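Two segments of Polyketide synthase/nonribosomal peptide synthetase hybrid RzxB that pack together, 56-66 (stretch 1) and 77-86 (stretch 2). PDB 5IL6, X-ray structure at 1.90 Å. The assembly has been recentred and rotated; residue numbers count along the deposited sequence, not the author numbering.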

ATOM      1  N   MET A  56       4.590  -3.515   0.578  1.00 20.22           N
ATOM      2  CA  MET A  56       5.663  -3.496  -0.407  1.00 22.31           C
ATOM      3  C   MET A  56       5.923  -2.083  -0.912  1.00 19.08           C
ATOM      4  O   MET A  56       7.069  -1.732  -1.206  1.00 18.35           O
ATOM      5  CB  MET A  56       5.324  -4.432  -1.562  1.00 31.02           C
ATOM      6  CG  MET A  56       5.224  -5.883  -1.125  1.00 34.09           C
ATOM      7  SD  MET A  56       5.036  -7.037  -2.490  1.00 37.90           S
ATOM      8  CE  MET A  56       4.361  -8.452  -1.625  1.00 42.07           C
ATOM      9  N   ILE A  57       4.884  -1.249  -0.989  1.00 20.22           N
ATOM     10  CA  ILE A  57       5.084   0.159  -1.327  1.00 19.10           C
ATOM     11  C   ILE A  57       5.948   0.833  -0.271  1.00 18.75           C
ATOM     12  O   ILE A  57       6.869   1.596  -0.586  1.00 18.84           O
ATOM     13  CB  ILE A  57       3.727   0.868  -1.485  1.00 21.17           C
ATOM     14  CG1 ILE A  57       3.023   0.384  -2.755  1.00 20.78           C
ATOM     15  CG2 ILE A  57       3.904   2.389  -1.503  1.00 22.98           C
ATOM     16  CD1 ILE A  57       1.591   0.863  -2.890  1.00 23.76           C
ATOM     17  N   VAL A  58       5.648   0.576   1.003  1.00 17.51           N
ATOM     18  CA  VAL A  58       6.430   1.166   2.085  1.00 18.48           C
ATOM     19  C   VAL A  58       7.872   0.681   2.021  1.00 17.81           C
ATOM     20  O   VAL A  58       8.811   1.437   2.294  1.00 20.18           O
ATOM     21  CB  VAL A  58       5.782   0.840   3.444  1.00 19.06           C
ATOM     22  CG1 VAL A  58       6.681   1.280   4.595  1.00 23.31           C
ATOM     23  CG2 VAL A  58       4.414   1.502   3.547  1.00 20.00           C
ATOM     24  N   MET A  59       8.070  -0.588   1.669  1.00 20.19           N
ATOM     25  CA  MET A  59       9.424  -1.115   1.560  1.00 22.47           C
ATOM     26  C   MET A  59      10.203  -0.403   0.464  1.00 22.10           C
ATOM     27  O   MET A  59      11.394  -0.113   0.627  1.00 20.60           O
ATOM     28  CB  MET A  59       9.362  -2.615   1.301  1.00 25.30           C
ATOM     29  CG  MET A  59      10.707  -3.327   1.314  1.00 42.22           C
ATOM     30  SD  MET A  59      10.566  -5.104   1.021  1.00 44.75           S
ATOM     31  CE  MET A  59       9.063  -5.487   1.918  1.00 23.91           C
ATOM     32  N   ILE A  60       9.551  -0.114  -0.661  1.00 20.32           N
ATOM     33  CA  ILE A  60      10.207   0.634  -1.729  1.00 19.20           C
ATOM     34  C   ILE A  60      10.560   2.033  -1.250  1.00 21.65           C
ATOM     35  O   ILE A  60      11.663   2.534  -1.504  1.00 22.60           O
ATOM     36  CB  ILE A  60       9.310   0.675  -2.980  1.00 20.04           C
ATOM     37  CG1 ILE A  60       9.114  -0.742  -3.527  1.00 26.68           C
ATOM     38  CG2 ILE A  60       9.919   1.582  -4.049  1.00 22.69           C
ATOM     39  CD1 ILE A  60       8.090  -0.843  -4.642  1.00 25.65           C
ATOM     40  N   GLN A  61       9.631   2.686  -0.547  1.00 23.00           N
ATOM     41  CA  GLN A  61       9.893   4.026  -0.033  1.00 23.53           C
ATOM     42  C   GLN A  61      11.063   4.020   0.946  1.00 24.37           C
ATOM     43  O   GLN A  61      11.931   4.899   0.893  1.00 25.57           O
ATOM     44  CB  GLN A  61       8.633   4.583   0.631  1.00 26.45           C
ATOM     45  CG  GLN A  61       7.486   4.828  -0.343  1.00 34.42           C
ATOM     46  CD  GLN A  61       6.161   5.084   0.349  1.00 33.68           C
ATOM     47  OE1 GLN A  61       5.978   4.740   1.516  1.00 30.25           O
ATOM     48  NE2 GLN A  61       5.228   5.698  -0.370  1.00 28.92           N
ATOM     49  N   ALA A  62      11.105   3.035   1.844  1.00 24.88           N
ATOM     50  CA  ALA A  62      12.212   2.941   2.790  1.00 22.66           C
ATOM     51  C   ALA A  62      13.530   2.680   2.070  1.00 20.00           C
ATOM     52  O   ALA A  62      14.559   3.278   2.403  1.00 22.01           O
ATOM     53  CB  ALA A  62      11.934   1.841   3.812  1.00 21.24           C
ATOM     54  N   ALA A  63      13.520   1.782   1.083  1.00 19.25           N
ATOM     55  CA  ALA A  63      14.750   1.449   0.371  1.00 20.06           C
ATOM     56  C   ALA A  63      15.278   2.653  -0.392  1.00 25.47           C
ATOM     57  O   ALA A  63      16.482   2.937  -0.365  1.00 23.20           O
ATOM     58  CB  ALA A  63      14.504   0.279  -0.582  1.00 19.50           C
ATOM     59  N   LEU A  64      14.395   3.373  -1.086  1.00 26.16           N
ATOM     60  CA  LEU A  64      14.835   4.548  -1.826  1.00 29.64           C
ATOM     61  C   LEU A  64      15.383   5.612  -0.886  1.00 26.89           C
ATOM     62  O   LEU A  64      16.413   6.235  -1.172  1.00 24.61           O
ATOM     63  CB  LEU A  64      13.680   5.118  -2.649  1.00 38.79           C
ATOM     64  CG  LEU A  64      13.971   5.375  -4.128  1.00 49.44           C
ATOM     65  CD1 LEU A  64      15.284   6.141  -4.328  1.00 49.82           C
ATOM     66  CD2 LEU A  64      13.981   4.056  -4.870  1.00 53.02           C
ATOM     67  N   THR A  65      14.698   5.842   0.235  1.00 26.53           N
ATOM     68  CA  THR A  65      15.154   6.843   1.193  1.00 29.95           C
ATOM     69  C   THR A  65      16.543   6.506   1.720  1.00 28.18           C
ATOM     70  O   THR A  65      17.383   7.397   1.890  1.00 28.27           O
ATOM     71  CB  THR A  65      14.151   6.951   2.340  1.00 31.75           C
ATOM     72  OG1 THR A  65      12.878   7.363   1.825  1.00 32.09           O
ATOM     73  CG2 THR A  65      14.626   7.956   3.388  1.00 32.64           C
ATOM     74  N   ASP A  66      16.801   5.225   1.991  1.00 27.65           N
ATOM     75  CA  ASP A  66      18.126   4.819   2.449  1.00 29.08           C
ATOM     76  C   ASP A  66      19.165   4.998   1.348  1.00 28.74           C
ATOM     77  O   ASP A  66      20.257   5.523   1.594  1.00 29.26           O
ATOM     78  CB  ASP A  66      18.091   3.364   2.919  1.00 28.84           C
ATOM     79  CG  ASP A  66      19.351   2.958   3.657  1.00 33.99           C
ATOM     80  OD1 ASP A  66      19.498   3.346   4.834  1.00 35.85           O
ATOM     81  OD2 ASP A  66      20.194   2.255   3.063  1.00 35.51           O
TER
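Stretch 2 (77-86) GLVISDLSWR

Stretch 1 is helical throughout, with phi/psi values close to -63/-42 and an unbroken series of i to i+4 backbone hydrogen bonds from I60 N to M56 O through D66 N to A62 O. Stretch 2 is mostly extended, apart from the corner at D82 and the end at R86. Two strand segments, about 77-81 and 83-85, meet where the chain turns a corner at D82 (phi/psi 51/52). Both strands run obliquely against the helix direction: 77-81 crosses at 129° with a closest axial approach of 9.7 Å, and 83-85 at 136° and 11.2 Å. The register agrees with this direction. L78 lies near Q61 (CA to CA 7.2 Å), I80 near I60 (CA to CA 8.1 Å) and W85 near M56 (CA to CA 8.8 Å), so ascending stretch 2 means descending the helix.

Alternation along the first strand decides which side chains meet the helix. L78 and I80 point their CA-to-CB bonds toward it, whereas V79 and S81 are out of reach. I80 has chi1 m and chi2 t; with this rotamer, CD1 lies in a hollow formed by I57, I60 and Q61. The evidence is three short approaches of I80 CD1: 3.5 Å to I60 CG2, 3.7 Å to Q61 CG and 4.0 Å to I57 O. One methyl thus touches three residues of the helix, including a backbone carbonyl.

L78 fits the next turn. L78 CD1 lies 4.0 Å from L64 CG; L78 CD2 is 3.5 Å from T65 OG1 and 3.7 Å from Q61 O, and also reaches L64 CB (4.1 Å). T65 OG1 and Q61 O are themselves joined by a hydrogen bond (2.8 Å), so the CD2 methyl rests against a polar pair already engaged within the helix. The chi1 of L78, -145°, falls between wells.

Beyond the corner, L83 also points toward the helix. L83 CD1 bridges two isoleucines, 3.8 Å from I57 CG1 and 3.9 Å from I60 CD1. W85 starts sideways, but the end of its side chain comes nearer, presenting the ring edge: I57 CD1 lies 3.6 Å from W85 CZ2, and M56 SD 3.9 Å from W85 CD1. M56 SD is 4.9 Å from the centroid of the W85 five-membered ring and 82° off its normal, which places it near the ring plane.

No direct hydrogen bond joins the stretches, and the 464 Å² buried between them, both sides summed, is dominated by apolar packing. One water supplies a polar link, accepting from Q61 NE2 and donating to L78 O, each at 3.0 Å.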

ATOM      1  N   GLY A  77       9.372  15.111  -3.750  1.00 51.31           N
ATOM      2  CA  GLY A  77       8.600  13.949  -3.352  1.00 41.93           C
ATOM      3  C   GLY A  77       9.166  12.666  -3.923  1.00 42.30           C
ATOM      4  O   GLY A  77       9.800  12.664  -4.982  1.00 41.42           O
ATOM      5  N   LEU A  78       8.950  11.575  -3.196  1.00 43.93           N
ATOM      6  CA  LEU A  78       9.315  10.248  -3.664  1.00 43.80           C
ATOM      7  C   LEU A  78       8.190   9.720  -4.544  1.00 38.05           C
ATOM      8  O   LEU A  78       7.043   9.604  -4.093  1.00 39.91           O
ATOM      9  CB  LEU A  78       9.557   9.322  -2.472  1.00 50.55           C
ATOM     10  CG  LEU A  78      10.640   8.240  -2.545  1.00 58.09           C
ATOM     11  CD1 LEU A  78      11.912   8.712  -3.241  1.00 61.33           C
ATOM     12  CD2 LEU A  78      10.964   7.787  -1.129  1.00 60.64           C
ATOM     13  N   VAL A  79       8.507   9.411  -5.798  1.00 32.04           N
ATOM     14  CA  VAL A  79       7.517   8.978  -6.776  1.00 31.07           C
ATOM     15  C   VAL A  79       7.820   7.537  -7.154  1.00 27.69           C
ATOM     16  O   VAL A  79       8.941   7.217  -7.572  1.00 28.66           O
ATOM     17  CB  VAL A  79       7.508   9.878  -8.022  1.00 30.46           C
ATOM     18  CG1 VAL A  79       6.457   9.396  -9.020  1.00 30.63           C
ATOM     19  CG2 VAL A  79       7.253  11.332  -7.633  1.00 32.65           C
ATOM     20  N   ILE A  80       6.827   6.669  -6.993  1.00 23.31           N
ATOM     21  CA  ILE A  80       6.881   5.291  -7.459  1.00 25.07           C
ATOM     22  C   ILE A  80       5.889   5.168  -8.605  1.00 26.97           C
ATOM     23  O   ILE A  80       4.742   5.611  -8.486  1.00 23.88           O
ATOM     24  CB  ILE A  80       6.562   4.301  -6.325  1.00 26.09           C
ATOM     25  CG1 ILE A  80       7.587   4.449  -5.193  1.00 26.53           C
ATOM     26  CG2 ILE A  80       6.533   2.869  -6.851  1.00 27.40           C
ATOM     27  CD1 ILE A  80       7.198   3.735  -3.911  1.00 25.10           C
ATOM     28  N   SER A  81       6.333   4.587  -9.717  1.00 24.93           N
ATOM     29  CA  SER A  81       5.555   4.575 -10.946  1.00 27.79           C
ATOM     30  C   SER A  81       5.503   3.173 -11.534  1.00 28.28           C
ATOM     31  O   SER A  81       6.449   2.390 -11.405  1.00 25.45           O
ATOM     32  CB  SER A  81       6.145   5.538 -11.983  1.00 28.96           C
ATOM     33  OG  SER A  81       6.125   6.874 -11.511  1.00 33.64           O
ATOM     34  N   ASP A  82       4.381   2.876 -12.189  1.00 27.86           N
ATOM     35  CA  ASP A  82       4.199   1.627 -12.927  1.00 26.26           C
ATOM     36  C   ASP A  82       4.546   0.423 -12.058  1.00 23.12           C
ATOM     37  O   ASP A  82       5.332  -0.449 -12.434  1.00 20.89           O
ATOM     38  CB  ASP A  82       5.021   1.630 -14.213  1.00 30.11           C
ATOM     39  CG  ASP A  82       4.563   2.690 -15.188  1.00 41.23           C
ATOM     40  OD1 ASP A  82       3.424   3.180 -15.039  1.00 37.30           O
ATOM     41  OD2 ASP A  82       5.338   3.028 -16.106  1.00 48.22           O
ATOM     42  N   LEU A  83       3.943   0.385 -10.879  1.00 21.90           N
ATOM     43  CA  LEU A  83       4.122  -0.727  -9.961  1.00 21.52           C
ATOM     44  C   LEU A  83       3.137  -1.830 -10.310  1.00 21.67           C
ATOM     45  O   LEU A  83       1.992  -1.563 -10.682  1.00 19.49           O
ATOM     46  CB  LEU A  83       3.923  -0.267  -8.517  1.00 19.18           C
ATOM     47  CG  LEU A  83       4.025  -1.309  -7.398  1.00 22.51           C
ATOM     48  CD1 LEU A  83       4.458  -0.623  -6.115  1.00 27.02           C
ATOM     49  CD2 LEU A  83       2.709  -2.048  -7.163  1.00 24.95           C
ATOM     50  N   SER A  84       3.595  -3.070 -10.202  1.00 21.05           N
ATOM     51  CA  SER A  84       2.733  -4.227 -10.369  1.00 23.66           C
ATOM     52  C   SER A  84       2.993  -5.207  -9.238  1.00 23.27           C
ATOM     53  O   SER A  84       4.145  -5.460  -8.878  1.00 22.29           O
ATOM     54  CB  SER A  84       2.970  -4.910 -11.722  1.00 29.24           C
ATOM     55  OG  SER A  84       4.354  -5.058 -11.973  1.00 37.07           O
ATOM     56  N   TRP A  85       1.915  -5.741  -8.675  1.00 24.19           N
ATOM     57  CA  TRP A  85       1.988  -6.833  -7.718  1.00 23.99           C
ATOM     58  C   TRP A  85       1.785  -8.137  -8.469  1.00 23.35           C
ATOM     59  O   TRP A  85       0.845  -8.262  -9.259  1.00 24.97           O
ATOM     60  CB  TRP A  85       0.926  -6.701  -6.625  1.00 22.90           C
ATOM     61  CG  TRP A  85       1.166  -5.615  -5.626  1.00 22.90           C
ATOM     62  CD1 TRP A  85       1.981  -5.673  -4.535  1.00 26.35           C
ATOM     63  CD2 TRP A  85       0.561  -4.316  -5.609  1.00 20.87           C
ATOM     64  NE1 TRP A  85       1.928  -4.488  -3.842  1.00 25.50           N
ATOM     65  CE2 TRP A  85       1.063  -3.638  -4.480  1.00 23.96           C
ATOM     66  CE3 TRP A  85      -0.354  -3.661  -6.438  1.00 22.30           C
ATOM     67  CZ2 TRP A  85       0.684  -2.335  -4.163  1.00 24.52           C
ATOM     68  CZ3 TRP A  85      -0.728  -2.368  -6.121  1.00 29.90           C
ATOM     69  CH2 TRP A  85      -0.210  -1.720  -4.993  1.00 26.12           C
ATOM     70  N   ARG A  86       2.670  -9.098  -8.233  1.00 21.29           N
ATOM     71  CA  ARG A  86       2.538 -10.400  -8.863  1.00 29.01           C
ATOM     72  C   ARG A  86       1.952 -11.381  -7.855  1.00 38.91           C
ATOM     73  O   ARG A  86       0.763 -11.306  -7.529  1.00 41.10           O
ATOM     74  CB  ARG A  86       3.891 -10.874  -9.399  1.00 41.15           C
ATOM     75  CG  ARG A  86       4.578  -9.875 -10.303  1.00 58.96           C
ATOM     76  CD  ARG A  86       4.030  -9.922 -11.711  1.00 80.12           C
ATOM     77  NE  ARG A  86       4.698  -8.936 -12.564  1.00 99.54           N
ATOM     78  CZ  ARG A  86       4.089  -8.028 -13.324  1.00116.78           C
ATOM     79  NH1 ARG A  86       2.764  -7.960 -13.388  1.00124.24           N
ATOM     80  NH2 ARG A  86       4.820  -7.189 -14.047  1.00120.89           N
TER
HETATM   81  O   HOH W   1       6.080   7.006  -2.930  1.00 30.87           O